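Local coordinates for protein peroxisomal acyl-CoA oxidase 1A (PDB 2FON) that is an FAD-containing flavoprotein that probably oxidises fatty acyl-CoA thioesters in the acyl-CoA oxidase step of peroxisomal beta-oxidation, at residues 49-52 / 53-57; 457-460 / 461-465. All blocks are in the same frame, centred on the assembly; numbering follows the deposited sequence.

Contact 1 (49-52 / 53-57)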
ATOM      1  N   HIS B  49      25.950 -18.164  17.248  1.00 64.45           N
ATOM      2  CA  HIS B  49      26.750 -18.002  16.093  1.00 65.66           C
ATOM      3  C   HIS B  49      26.111 -16.904  15.229  1.00 66.34           C
ATOM      4  O   HIS B  49      26.774 -15.929  14.899  1.00 66.60           O
ATOM      5  CB  HIS B  49      26.885 -19.321  15.346  1.00 65.55           C
ATOM      6  CG  HIS B  49      27.871 -19.259  14.226  1.00 68.12           C
ATOM      7  ND1 HIS B  49      27.495 -19.110  12.902  1.00 71.17           N
ATOM      8  CD2 HIS B  49      29.225 -19.271  14.231  1.00 69.36           C
ATOM      9  CE1 HIS B  49      28.573 -19.065  12.140  1.00 70.15           C
ATOM     10  NE2 HIS B  49      29.635 -19.150  12.923  1.00 70.06           N
ATOM     11  N   ASP B  50      24.818 -17.024  14.929  1.00 66.87           N
ATOM     12  CA  ASP B  50      24.165 -16.097  14.004  1.00 67.59           C
ATOM     13  C   ASP B  50      24.252 -14.665  14.505  1.00 67.13           C
ATOM     14  O   ASP B  50      24.582 -13.717  13.761  1.00 66.50           O
ATOM     15  CB  ASP B  50      22.688 -16.461  13.810  1.00 68.19           C
ATOM     16  CG  ASP B  50      22.481 -17.756  12.997  1.00 71.73           C
ATOM     17  OD1 ASP B  50      21.716 -18.627  13.491  1.00 73.49           O
ATOM     18  OD2 ASP B  50      23.033 -17.897  11.860  1.00 73.72           O
ATOM     19  N   PHE B  51      23.939 -14.524  15.784  1.00 66.75           N
ATOM     20  CA  PHE B  51      23.928 -13.222  16.405  1.00 66.44           C
ATOM     21  C   PHE B  51      25.307 -12.564  16.421  1.00 67.18           C
ATOM     22  O   PHE B  51      25.417 -11.385  16.070  1.00 68.05           O
ATOM     23  CB  PHE B  51      23.415 -13.313  17.830  1.00 66.09           C
ATOM     24  CG  PHE B  51      23.469 -12.020  18.541  1.00 62.95           C
ATOM     25  CD1 PHE B  51      22.593 -11.016  18.193  1.00 55.93           C
ATOM     26  CD2 PHE B  51      24.448 -11.799  19.536  1.00 59.88           C
ATOM     27  CE1 PHE B  51      22.657  -9.811  18.835  1.00 59.61           C
ATOM     28  CE2 PHE B  51      24.550 -10.592  20.192  1.00 57.64           C
ATOM     29  CZ  PHE B  51      23.661  -9.590  19.860  1.00 62.86           C
ATOM     30  N   GLU B  52      26.328 -13.314  16.842  1.00 66.49           N
ATOM     31  CA  GLU B  52      27.696 -12.864  16.788  1.00 66.90           C
ATOM     32  C   GLU B  52      28.056 -12.303  15.403  1.00 66.46           C
ATOM     33  O   GLU B  52      28.747 -11.289  15.292  1.00 66.06           O
ATOM     34  CB  GLU B  52      28.629 -14.033  17.133  1.00 67.48           C
ATOM     35  CG  GLU B  52      30.030 -13.647  17.639  1.00 69.26           C
ATOM     36  CD  GLU B  52      31.005 -13.117  16.558  1.00 74.93           C
ATOM     37  OE1 GLU B  52      30.873 -13.420  15.331  1.00 76.04           O
ATOM     38  OE2 GLU B  52      31.953 -12.395  16.956  1.00 77.20           O
ATOM     39  N   LEU B  53      27.584 -12.980  14.362  1.00 66.35           N
ATOM     40  CA  LEU B  53      27.927 -12.659  12.984  1.00 66.75           C
ATOM     41  C   LEU B  53      27.092 -11.488  12.498  1.00 67.18           C
ATOM     42  O   LEU B  53      27.612 -10.552  11.880  1.00 67.22           O
ATOM     43  CB  LEU B  53      27.680 -13.883  12.107  1.00 66.67           C
ATOM     44  CG  LEU B  53      28.131 -13.889  10.647  1.00 68.21           C
ATOM     45  CD1 LEU B  53      28.629 -15.285  10.285  1.00 69.25           C
ATOM     46  CD2 LEU B  53      26.989 -13.444   9.658  1.00 70.78           C
ATOM     47  N   THR B  54      25.795 -11.521  12.773  1.00 67.10           N
ATOM     48  CA  THR B  54      25.007 -10.365  12.454  1.00 67.28           C
ATOM     49  C   THR B  54      25.595  -9.149  13.173  1.00 67.37           C
ATOM     50  O   THR B  54      25.852  -8.113  12.540  1.00 67.26           O
ATOM     51  CB  THR B  54      23.533 -10.546  12.820  1.00 67.81           C
ATOM     52  OG1 THR B  54      23.035 -11.721  12.178  1.00 68.42           O
ATOM     53  CG2 THR B  54      22.714  -9.357  12.352  1.00 66.80           C
ATOM     54  N   ASP B  55      25.854  -9.272  14.469  1.00 66.12           N
ATOM     55  CA  ASP B  55      26.241  -8.088  15.217  1.00 66.37           C
ATOM     56  C   ASP B  55      27.535  -7.424  14.744  1.00 66.64           C
ATOM     57  O   ASP B  55      27.652  -6.196  14.733  1.00 66.50           O
ATOM     58  CB  ASP B  55      26.355  -8.397  16.705  1.00 66.45           C
ATOM     59  CG  ASP B  55      26.476  -7.151  17.541  1.00 66.56           C
ATOM     60  OD1 ASP B  55      25.590  -6.273  17.407  1.00 67.78           O
ATOM     61  OD2 ASP B  55      27.449  -7.054  18.332  1.00 66.63           O
ATOM     62  N   ARG B  56      28.508  -8.240  14.363  1.00 66.71           N
ATOM     63  CA  ARG B  56      29.821  -7.717  14.034  1.00 67.26           C
ATOM     64  C   ARG B  56      29.836  -7.174  12.587  1.00 67.06           C
ATOM     65  O   ARG B  56      30.611  -6.272  12.276  1.00 67.54           O
ATOM     66  CB  ARG B  56      30.886  -8.801  14.290  1.00 66.69           C
ATOM     67  CG  ARG B  56      32.181  -8.725  13.463  1.00 67.05           C
ATOM     68  CD  ARG B  56      33.181  -9.854  13.878  1.00 69.32           C
ATOM     69  NE  ARG B  56      32.614 -11.210  13.753  1.00 71.99           N
ATOM     70  CZ  ARG B  56      32.511 -11.890  12.603  1.00 70.74           C
ATOM     71  NH1 ARG B  56      32.961 -11.386  11.448  1.00 64.59           N
ATOM     72  NH2 ARG B  56      31.955 -13.093  12.622  1.00 71.91           N
ATOM     73  N   ILE B  57      28.999  -7.717  11.710  1.00 65.76           N
ATOM     74  CA  ILE B  57      29.042  -7.283  10.331  1.00 65.42           C
ATOM     75  C   ILE B  57      28.173  -6.026  10.169  1.00 65.53           C
ATOM     76  O   ILE B  57      28.546  -5.078   9.513  1.00 64.86           O
ATOM     77  CB  ILE B  57      28.572  -8.377   9.391  1.00 65.16           C
ATOM     78  CG1 ILE B  57      29.454  -9.606   9.534  1.00 63.31           C
ATOM     79  CG2 ILE B  57      28.520  -7.847   7.960  1.00 65.29           C
ATOM     80  CD1 ILE B  57      30.830  -9.459   8.988  1.00 62.49           C
TER
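E52 and R56 form an i to i+4 salt bridge along helix 48-62, in the N-terminal region of the acyl-CoA oxidase chain. R56 meets the carboxylate side-on through NE and NH2. R56 NH2 lies 2.9 Å from E52 OE1, which receives it on its syn lone pair, while NE reaches the same oxygen at 3.2 Å. A further bond from NE to E52 OE2 is weak. The carboxylate and guanidinium planes are 30° apart, nearly coplanar, and OE1 sits at the edge of the guanidinium close to its plane, so the pairing is directional as well as electrostatic. Two bends bring the groups together: E52 turns at chi2 (-74°), and R56 folds back at chi3 (57°) after an extended start. The guanidinium has a second carboxylate partner, since R56 NH1 pairs with E104 of helix 102-112; R56 therefore links its own helix to that one.

The nonpolar contacts are looser. Over one face of the F51 ring lies D55 CB, 4.3 Å from CZ, while the D55 carboxylate bonds to N627 through OD1. F51 also touches K41 and A45 of helix 37-45. H49 CE1 comes within 4.2 Å of L53 CD1, which approaches the imidazole obliquely, and L53 also packs on M107.

Helical backbone bonds underlie all of this. T54 N donates to D50 O at 2.7 Å in an almost straight bond, and D55 N donates to F51 O at the same length. L53 N bonds to H49 O and makes a weak second bond to D50 O. The bond beneath the salt bridge is less direct: R56 N, 3.2 Å from E52 O, approaches from above the carbonyl plane.

Contact 2 (457-460 / 461-465)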
ATOM      1  N   LEU B 457      -3.976 -29.330  -2.210  1.00 64.30           N
ATOM      2  CA  LEU B 457      -4.946 -29.684  -1.161  1.00 64.65           C
ATOM      3  C   LEU B 457      -6.074 -30.468  -1.802  1.00 65.57           C
ATOM      4  O   LEU B 457      -6.427 -31.531  -1.313  1.00 65.65           O
ATOM      5  CB  LEU B 457      -5.493 -28.465  -0.451  1.00 63.71           C
ATOM      6  CG  LEU B 457      -4.489 -27.663   0.356  1.00 63.80           C
ATOM      7  CD1 LEU B 457      -5.193 -26.447   0.861  1.00 59.93           C
ATOM      8  CD2 LEU B 457      -3.822 -28.474   1.530  1.00 61.69           C
ATOM      9  N   MET B 458      -6.582 -29.982  -2.931  1.00 66.53           N
ATOM     10  CA  MET B 458      -7.636 -30.698  -3.620  1.00 68.47           C
ATOM     11  C   MET B 458      -7.125 -32.049  -3.983  1.00 69.23           C
ATOM     12  O   MET B 458      -7.786 -33.046  -3.691  1.00 71.28           O
ATOM     13  CB  MET B 458      -8.122 -29.973  -4.869  1.00 69.66           C
ATOM     14  CG  MET B 458      -8.799 -28.605  -4.583  1.00 69.45           C
ATOM     15  SD  MET B 458     -10.168 -28.816  -3.450  1.00 69.39           S
ATOM     16  CE  MET B 458      -9.496 -28.206  -1.904  1.00 64.99           C
ATOM     17  N   LYS B 459      -5.925 -32.120  -4.544  1.00 69.33           N
ATOM     18  CA  LYS B 459      -5.325 -33.438  -4.806  1.00 69.09           C
ATOM     19  C   LYS B 459      -5.261 -34.278  -3.532  1.00 68.64           C
ATOM     20  O   LYS B 459      -5.632 -35.460  -3.534  1.00 68.54           O
ATOM     21  CB  LYS B 459      -3.927 -33.324  -5.428  1.00 68.93           C
ATOM     22  CG  LYS B 459      -3.376 -34.673  -5.854  1.00 69.94           C
ATOM     23  CD  LYS B 459      -1.903 -34.597  -6.148  1.00 72.85           C
ATOM     24  CE  LYS B 459      -1.467 -35.769  -7.005  1.00 73.20           C
ATOM     25  NZ  LYS B 459      -0.592 -35.262  -8.121  1.00 74.55           N
ATOM     26  N   THR B 460      -4.803 -33.673  -2.438  1.00 68.12           N
ATOM     27  CA  THR B 460      -4.611 -34.461  -1.225  1.00 67.94           C
ATOM     28  C   THR B 460      -5.933 -35.011  -0.751  1.00 67.75           C
ATOM     29  O   THR B 460      -5.987 -36.131  -0.258  1.00 67.62           O
ATOM     30  CB  THR B 460      -3.925 -33.663  -0.124  1.00 67.81           C
ATOM     31  OG1 THR B 460      -2.540 -33.544  -0.439  1.00 69.73           O
ATOM     32  CG2 THR B 460      -4.002 -34.358   1.186  1.00 66.29           C
ATOM     33  N   ILE B 461      -7.007 -34.243  -0.925  1.00 67.58           N
ATOM     34  CA  ILE B 461      -8.284 -34.766  -0.515  1.00 67.62           C
ATOM     35  C   ILE B 461      -8.699 -35.942  -1.403  1.00 68.14           C
ATOM     36  O   ILE B 461      -8.989 -37.011  -0.871  1.00 69.08           O
ATOM     37  CB  ILE B 461      -9.395 -33.701  -0.270  1.00 67.29           C
ATOM     38  CG1 ILE B 461      -9.167 -33.026   1.069  1.00 63.95           C
ATOM     39  CG2 ILE B 461     -10.793 -34.374  -0.232  1.00 67.62           C
ATOM     40  CD1 ILE B 461      -9.649 -31.657   1.099  1.00 64.50           C
ATOM     41  N   SER B 462      -8.666 -35.801  -2.725  1.00 67.99           N
ATOM     42  CA  SER B 462      -9.078 -36.951  -3.593  1.00 67.64           C
ATOM     43  C   SER B 462      -8.247 -38.240  -3.497  1.00 67.02           C
ATOM     44  O   SER B 462      -8.724 -39.276  -3.903  1.00 66.67           O
ATOM     45  CB  SER B 462      -9.216 -36.546  -5.065  1.00 67.81           C
ATOM     46  OG  SER B 462      -7.946 -36.442  -5.655  1.00 66.84           O
ATOM     47  N   GLN B 463      -7.020 -38.188  -2.985  1.00 66.96           N
ATOM     48  CA  GLN B 463      -6.242 -39.429  -2.811  1.00 67.20           C
ATOM     49  C   GLN B 463      -6.646 -40.189  -1.553  1.00 66.71           C
ATOM     50  O   GLN B 463      -6.234 -41.339  -1.345  1.00 67.03           O
ATOM     51  CB  GLN B 463      -4.725 -39.188  -2.800  1.00 67.04           C
ATOM     52  CG  GLN B 463      -4.108 -38.847  -4.166  1.00 67.72           C
ATOM     53  CD  GLN B 463      -2.740 -38.131  -4.058  1.00 68.74           C
ATOM     54  OE1 GLN B 463      -1.843 -38.357  -4.878  1.00 69.83           O
ATOM     55  NE2 GLN B 463      -2.585 -37.263  -3.039  1.00 70.23           N
ATOM     56  N   LEU B 464      -7.457 -39.567  -0.702  1.00 66.34           N
ATOM     57  CA  LEU B 464      -7.924 -40.268   0.499  1.00 65.59           C
ATOM     58  C   LEU B 464      -8.713 -41.553   0.160  1.00 65.53           C
ATOM     59  O   LEU B 464      -8.523 -42.588   0.798  1.00 64.53           O
ATOM     60  CB  LEU B 464      -8.728 -39.333   1.370  1.00 64.79           C
ATOM     61  CG  LEU B 464      -7.766 -38.359   2.019  1.00 65.84           C
ATOM     62  CD1 LEU B 464      -8.502 -37.119   2.506  1.00 66.73           C
ATOM     63  CD2 LEU B 464      -6.947 -39.026   3.124  1.00 65.16           C
ATOM     64  N   GLY B 465      -9.562 -41.468  -0.874  1.00 65.56           N
ATOM     65  CA  GLY B 465     -10.345 -42.601  -1.347  1.00 65.10           C
ATOM     66  C   GLY B 465      -9.459 -43.788  -1.642  1.00 64.97           C
ATOM     67  O   GLY B 465      -9.815 -44.910  -1.369  1.00 64.84           O
TER
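The flat group here is the carboxamide of Q463, and K459 lies across one of its faces. K459 CG sits almost directly above Q463 CD at 3.9 Å, and K459 CE comes to 3.4 Å from Q463 OE1. On the same side, K459 O is 3.6 Å from Q463 NE2, well out of the amide plane, and T460 CA approaches Q463 NE2 at 3.9 Å. K459 NZ runs on past the amide, so the evidence supports packing of methylenes rather than a polar bond. K459 reaches this place because its CG stands opposite the backbone N (chi1 -173°) and the chain stays extended to CE. With an alanine replacing Q463 the amide is gone, and the K459 methylenes would probably lose this cover and be freer to turn.

K459 O accepts from Q463 N at 3.1 Å and from S462 OG at 3.3 Å. I461 N bonds to L457 O, S462 N to M458 O at 3.0 Å (171°), and T460 OG1 turns back to F456 O. The i to i+4 backbone bonds are those of an alpha-helical turn, the hydroxyl bonds being side-chain additions, toward the C-terminal part of helix 446-462, packed on helices 499-521 and 535-558.

Contact 1 comes first along the chain, on helix 48-62, and contact 2 follows some 400 residues later on helix 446-462. Their centres are 45 Å apart and their nearest atoms about 30 Å apart, so neither touches the other. The centre of contact 1 lies about 21 Å from the centre of the chain, that of contact 2 about 30 Å. The strands of the chain, between 152 and 288, fall between them in sequence. Both are local helical contacts away from the FAD-binding residues and the predicted catalytic glutamate. They belong to different helical parts: contact 1 in the N-terminal region, beside helices 37-45 and 102-112, contact 2 on a helix that packs on the C-terminal helices 499-521 and 535-558.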